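Local structure of beta-glucosidase (Saccharopolyspora erythraea D, 5M6G) at residues E284-H287 against Y291-N294; V296-L301 against G305-D310. The protein probably hydrolyses terminal, non-reducing beta-D-glucosyl residues, releasing beta-D-glucose, as a glycoside hydrolase of family 3. One frame throughout, in Å; residues are numbered along the deposited sequence.

Overall arrangement
Contacts 1 and 2 follow one another without nesting or crossing, both in the TIM-barrel domain, where strand 273-276, helix 290-300 and strand 306-308 form a beta-alpha-beta crossover. Contact 1 closes the short turn between 284-287, which ends the excursion that follows strand 273-276, and the start of helix 290-300 at residues 291-294. Contact 2 closes the return loop from the last turns of that helix to strand 306-308 and on to D310, which binds sorbitol. Their centres lie about 10 Å apart. Wide helical turns join them, Y291 O and L292 O probably accepting bonds from V296 N and L297 N, while V293 CG1 packs on V307 CG1, 4.1 Å away.

Contact 1 (E284-H287 against Y291-N294); sequences EKLH and YLVN
E284 reaches across to Y291 through water 1: its extended side chain, with CG anti to the backbone N (chi1 176°), carries OE1 to 2.5 Å from the water oxygen. The water donates a hydrogen bond to OE1 and accepts one from Y291 N, in the first turn of the helix, over a longer 3.3 Å. OE2 of E284 adds a weak bond to S289 OG, which also bonds L292 N. L286 brings the apolar part of the contact. Its first torsion, -104°, lies well off a staggered value, and CD1 swings in to meet L292 CD1 at 3.7 Å, with L292 CB slightly farther off at 4.1 Å; W281 touches both leucines. This is the turn that leads into helix 290-300 of the TIM barrel, a short 3-10 segment at 286-287 meeting the opening turns of a helix with a wide pi-type turn. One residue further along the helix, V293 directs CG2 at the carbonyl oxygen of L286, 3.7 Å away, a van der Waals contact. H287 turns its CB from the helix, and its side chain packs on V276 of strand 273-276: NE2 accepts the amide of D310, ND1 has a weak bond to S277 O, and the backbone oxygen bonds S331 OG.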
loop_
_atom_site.group_PDB
_atom_site.type_symbol
_atom_site.label_atom_id
_atom_site.label_comp_id
_atom_site.label_asym_id
_atom_site.label_seq_id
_atom_site.Cartn_x
_atom_site.Cartn_y
_atom_site.Cartn_z
ATOM N N GLU A 284 12.325 6.801 -20.724
ATOM C CA GLU A 284 11.083 6.412 -21.393
ATOM C C GLU A 284 9.985 6.230 -20.347
ATOM O O GLU A 284 10.137 5.415 -19.431
ATOM C CB GLU A 284 11.270 5.115 -22.187
ATOM C CG GLU A 284 9.981 4.582 -22.833
ATOM C CD GLU A 284 10.104 3.136 -23.333
ATOM O OE1 GLU A 284 9.387 2.772 -24.291
ATOM O OE2 GLU A 284 10.919 2.365 -22.776
ATOM N N LYS A 285 8.880 6.974 -20.494
ATOM C CA LYS A 285 7.758 6.855 -19.562
ATOM C C LYS A 285 7.189 5.443 -19.578
ATOM O O LYS A 285 6.940 4.874 -20.646
ATOM C CB LYS A 285 6.659 7.853 -19.927
ATOM C CG LYS A 285 6.989 9.312 -19.682
ATOM C CD LYS A 285 6.859 9.679 -18.210
ATOM C CE LYS A 285 7.268 11.126 -17.957
ATOM N NZ LYS A 285 7.057 11.536 -16.519
ATOM N N LEU A 286 6.961 4.876 -18.388
ATOM C CA LEU A 286 6.426 3.519 -18.331
ATOM C C LEU A 286 5.059 3.435 -19.008
ATOM O O LEU A 286 4.770 2.460 -19.712
ATOM C CB LEU A 286 6.353 3.029 -16.882
ATOM C CG LEU A 286 7.446 2.021 -16.488
ATOM C CD1 LEU A 286 7.270 0.668 -17.189
ATOM C CD2 LEU A 286 8.838 2.581 -16.752
ATOM N N HIS A 287 4.227 4.472 -18.852
ATOM C CA HIS A 287 2.891 4.471 -19.451
ATOM C C HIS A 287 2.902 4.579 -20.974
ATOM O O HIS A 287 1.836 4.473 -21.589
ATOM C CB HIS A 287 2.053 5.590 -18.848
ATOM C CG HIS A 287 1.449 5.214 -17.530
ATOM N ND1 HIS A 287 2.189 5.148 -16.367
ATOM C CD2 HIS A 287 0.197 4.814 -17.203
ATOM C CE1 HIS A 287 1.410 4.753 -15.375
ATOM N NE2 HIS A 287 0.196 4.543 -15.856
ATOM N N TYR A 291 7.358 -1.766 -25.036
ATOM C CA TYR A 291 8.270 -2.867 -24.757
ATOM C C TYR A 291 8.007 -3.458 -23.374
ATOM O O TYR A 291 7.792 -4.668 -23.235
ATOM C CB TYR A 291 9.731 -2.408 -24.885
ATOM C CG TYR A 291 10.715 -3.489 -24.496
ATOM C CD1 TYR A 291 10.799 -4.665 -25.230
ATOM C CD2 TYR A 291 11.545 -3.342 -23.385
ATOM C CE1 TYR A 291 11.678 -5.670 -24.879
ATOM C CE2 TYR A 291 12.436 -4.342 -23.022
ATOM C CZ TYR A 291 12.502 -5.503 -23.778
ATOM O OH TYR A 291 13.379 -6.505 -23.431
ATOM N N LEU A 292 7.995 -2.620 -22.336
ATOM C CA LEU A 292 7.874 -3.179 -20.994
ATOM C C LEU A 292 6.460 -3.678 -20.720
ATOM O O LEU A 292 6.286 -4.731 -20.097
ATOM C CB LEU A 292 8.310 -2.154 -19.940
ATOM C CG LEU A 292 9.813 -1.862 -19.915
ATOM C CD1 LEU A 292 10.163 -0.905 -18.788
ATOM C CD2 LEU A 292 10.607 -3.155 -19.770
ATOM N N VAL A 293 5.439 -2.957 -21.190
ATOM C CA VAL A 293 4.060 -3.318 -20.846
ATOM C C VAL A 293 3.533 -4.406 -21.775
ATOM O O VAL A 293 3.007 -5.429 -21.325
ATOM C CB VAL A 293 3.148 -2.074 -20.871
ATOM C CG1 VAL A 293 1.709 -2.472 -20.575
ATOM C CG2 VAL A 293 3.611 -1.053 -19.862
ATOM N N ASN A 294 3.651 -4.208 -23.088
ATOM C CA ASN A 294 3.122 -5.235 -23.977
ATOM C C ASN A 294 4.114 -6.371 -24.176
ATOM O O ASN A 294 3.765 -7.545 -23.997
ATOM C CB ASN A 294 2.723 -4.644 -25.324
ATOM C CG ASN A 294 2.103 -5.686 -26.235
ATOM O OD1 ASN A 294 0.917 -5.994 -26.125
ATOM N ND2 ASN A 294 2.918 -6.263 -27.118
HETATM O O HOH W 1 8.818 0.997 -25.942
#

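Contact 2 (V296-L301 against G305-D310); sequences VLKGEL and GLVVSD. With SOR (sorbitol), chain L.
K298, a buried lysine, lays its aliphatic chain against V307: CE sits 3.8 Å from V307 CG2, and the ammonium group runs on past the valine to salt bridges with D368 and D337. The contact lies in the returning half of a beta-alpha-beta crossover of the TIM barrel, where helix 290-300 covers the outside of strand 306-308. Carrying the lysine this far takes a chain fully extended beyond CG, with chi1 at -75°. D337 serves both segments, since OD1 pairs with K298 NZ and OD2 accepts the amide of V307, so the strand and the lysine share one carboxylate. L297 supplies the second touch. Its CD2 comes within 4.0 Å of the same methyl, V307 CG2, the leucine and valine side chains running antiparallel past one another. One valine branch therefore meets both helix residues, and no hydrogen bond links the segments directly. A wide pi-type turn runs through 296-300, with L301 N bonding V296 O at 2.7 Å. At the other end of 305-310, S309 OG donates to D310 O at 2.8 Å, the hydroxyl tilted 26° from the carbonyl plane, and accepts the amide of M340. The chain then enters the sorbitol pocket, where K231, H232, D129 and R192 also bond the ligand. D310, with CG anti to its amide nitrogen (chi1 -151°), receives sorbitol O3 on OD1 at a short 2.5 Å.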
loop_
_atom_site.group_PDB
_atom_site.type_symbol
_atom_site.label_atom_id
_atom_site.label_comp_id
_atom_site.label_asym_id
_atom_site.label_seq_id
_atom_site.Cartn_x
_atom_site.Cartn_y
_atom_site.Cartn_z
ATOM N N VAL A 296 7.116 -7.266 -22.649
ATOM C CA VAL A 296 7.659 -8.000 -21.509
ATOM C C VAL A 296 6.555 -8.494 -20.581
ATOM O O VAL A 296 6.479 -9.688 -20.278
ATOM C CB VAL A 296 8.706 -7.138 -20.773
ATOM C CG1 VAL A 296 9.216 -7.850 -19.520
ATOM C CG2 VAL A 296 9.869 -6.827 -21.726
ATOM N N LEU A 297 5.651 -7.612 -20.141
ATOM C CA LEU A 297 4.669 -8.024 -19.139
ATOM C C LEU A 297 3.629 -8.971 -19.727
ATOM O O LEU A 297 3.445 -10.090 -19.240
ATOM C CB LEU A 297 3.995 -6.799 -18.526
ATOM C CG LEU A 297 2.818 -7.102 -17.587
ATOM C CD1 LEU A 297 3.271 -7.900 -16.370
ATOM C CD2 LEU A 297 2.206 -5.798 -17.167
ATOM N N LYS A 298 2.916 -8.526 -20.763
ATOM C CA LYS A 298 1.896 -9.378 -21.365
ATOM C C LYS A 298 2.523 -10.520 -22.154
ATOM O O LYS A 298 2.021 -11.650 -22.124
ATOM C CB LYS A 298 0.981 -8.546 -22.264
ATOM C CG LYS A 298 -0.017 -7.691 -21.497
ATOM C CD LYS A 298 -0.988 -6.999 -22.440
ATOM C CE LYS A 298 -2.068 -6.250 -21.669
ATOM N NZ LYS A 298 -3.056 -5.624 -22.608
ATOM N N GLY A 299 3.625 -10.254 -22.846
ATOM C CA GLY A 299 4.190 -11.250 -23.737
ATOM C C GLY A 299 5.104 -12.214 -23.018
ATOM O O GLY A 299 4.735 -13.362 -22.755
ATOM N N GLU A 300 6.296 -11.733 -22.661
ATOM C CA GLU A 300 7.315 -12.610 -22.096
ATOM C C GLU A 300 6.866 -13.213 -20.770
ATOM O O GLU A 300 7.040 -14.415 -20.540
ATOM C CB GLU A 300 8.623 -11.845 -21.929
ATOM C CG GLU A 300 9.716 -12.703 -21.342
ATOM C CD GLU A 300 10.960 -11.921 -20.991
ATOM O OE1 GLU A 300 11.255 -10.918 -21.676
ATOM O OE2 GLU A 300 11.630 -12.318 -20.013
ATOM N N LEU A 301 6.292 -12.392 -19.876
ATOM C CA LEU A 301 5.803 -12.891 -18.597
ATOM C C LEU A 301 4.430 -13.535 -18.710
ATOM O O LEU A 301 3.950 -14.109 -17.723
ATOM C CB LEU A 301 5.748 -11.763 -17.553
ATOM C CG LEU A 301 7.090 -11.104 -17.203
ATOM C CD1 LEU A 301 7.002 -10.208 -15.963
ATOM C CD2 LEU A 301 8.161 -12.155 -17.031
ATOM N N GLY A 305 -3.939 -10.859 -17.150
ATOM C CA GLY A 305 -4.873 -10.109 -16.341
ATOM C C GLY A 305 -5.073 -8.695 -16.836
ATOM O O GLY A 305 -4.789 -8.359 -17.986
ATOM N N LEU A 306 -5.544 -7.846 -15.930
ATOM C CA LEU A 306 -5.969 -6.490 -16.257
ATOM C C LEU A 306 -4.831 -5.523 -15.950
ATOM O O LEU A 306 -4.447 -5.376 -14.786
ATOM C CB LEU A 306 -7.215 -6.143 -15.436
ATOM C CG LEU A 306 -8.115 -4.943 -15.721
ATOM C CD1 LEU A 306 -9.372 -5.084 -14.858
ATOM C CD2 LEU A 306 -7.411 -3.629 -15.440
ATOM N N VAL A 307 -4.314 -4.843 -16.973
ATOM C CA VAL A 307 -3.291 -3.818 -16.776
ATOM C C VAL A 307 -3.978 -2.465 -16.623
ATOM O O VAL A 307 -4.663 -1.995 -17.541
ATOM C CB VAL A 307 -2.287 -3.795 -17.938
ATOM C CG1 VAL A 307 -1.247 -2.703 -17.702
ATOM C CG2 VAL A 307 -1.643 -5.154 -18.086
ATOM N N VAL A 308 -3.791 -1.828 -15.468
ATOM C CA VAL A 308 -4.437 -0.554 -15.177
ATOM C C VAL A 308 -3.375 0.533 -15.065
ATOM O O VAL A 308 -2.261 0.285 -14.585
ATOM C CB VAL A 308 -5.301 -0.650 -13.900
ATOM C CG1 VAL A 308 -4.443 -0.958 -12.677
ATOM C CG2 VAL A 308 -6.132 0.619 -13.698
ATOM N N SER A 309 -3.713 1.737 -15.530
ATOM C CA SER A 309 -2.824 2.879 -15.377
ATOM C C SER A 309 -2.834 3.387 -13.934
ATOM O O SER A 309 -3.708 3.043 -13.132
ATOM C CB SER A 309 -3.232 4.017 -16.320
ATOM O OG SER A 309 -4.240 4.840 -15.740
ATOM N N ASP A 310 -1.834 4.211 -13.601
ATOM C CA ASP A 310 -1.905 4.992 -12.375
ATOM C C ASP A 310 -2.781 6.220 -12.619
ATOM O O ASP A 310 -3.256 6.476 -13.732
ATOM C CB ASP A 310 -0.502 5.377 -11.881
ATOM C CG ASP A 310 -0.437 5.549 -10.352
ATOM O OD1 ASP A 310 -1.469 5.905 -9.722
ATOM O OD2 ASP A 310 0.655 5.321 -9.777
HETATM C C1 SOR L . -0.871 4.247 -6.363
HETATM C C2 SOR L . -2.298 4.458 -5.888
HETATM C C3 SOR L . -2.813 5.781 -6.446
HETATM C C4 SOR L . -4.087 6.222 -5.729
HETATM C C5 SOR L . -4.335 7.730 -5.824
HETATM C C6 SOR L . -5.400 8.100 -4.795
HETATM O O1 SOR L . -0.181 3.383 -5.493
HETATM O O2 SOR L . -3.113 3.388 -6.331
HETATM O O3 SOR L . -3.072 5.611 -7.815
HETATM O O4 SOR L . -5.197 5.525 -6.259
HETATM O O5 SOR L . -3.149 8.482 -5.600
HETATM O O6 SOR L . -5.389 9.491 -4.551
#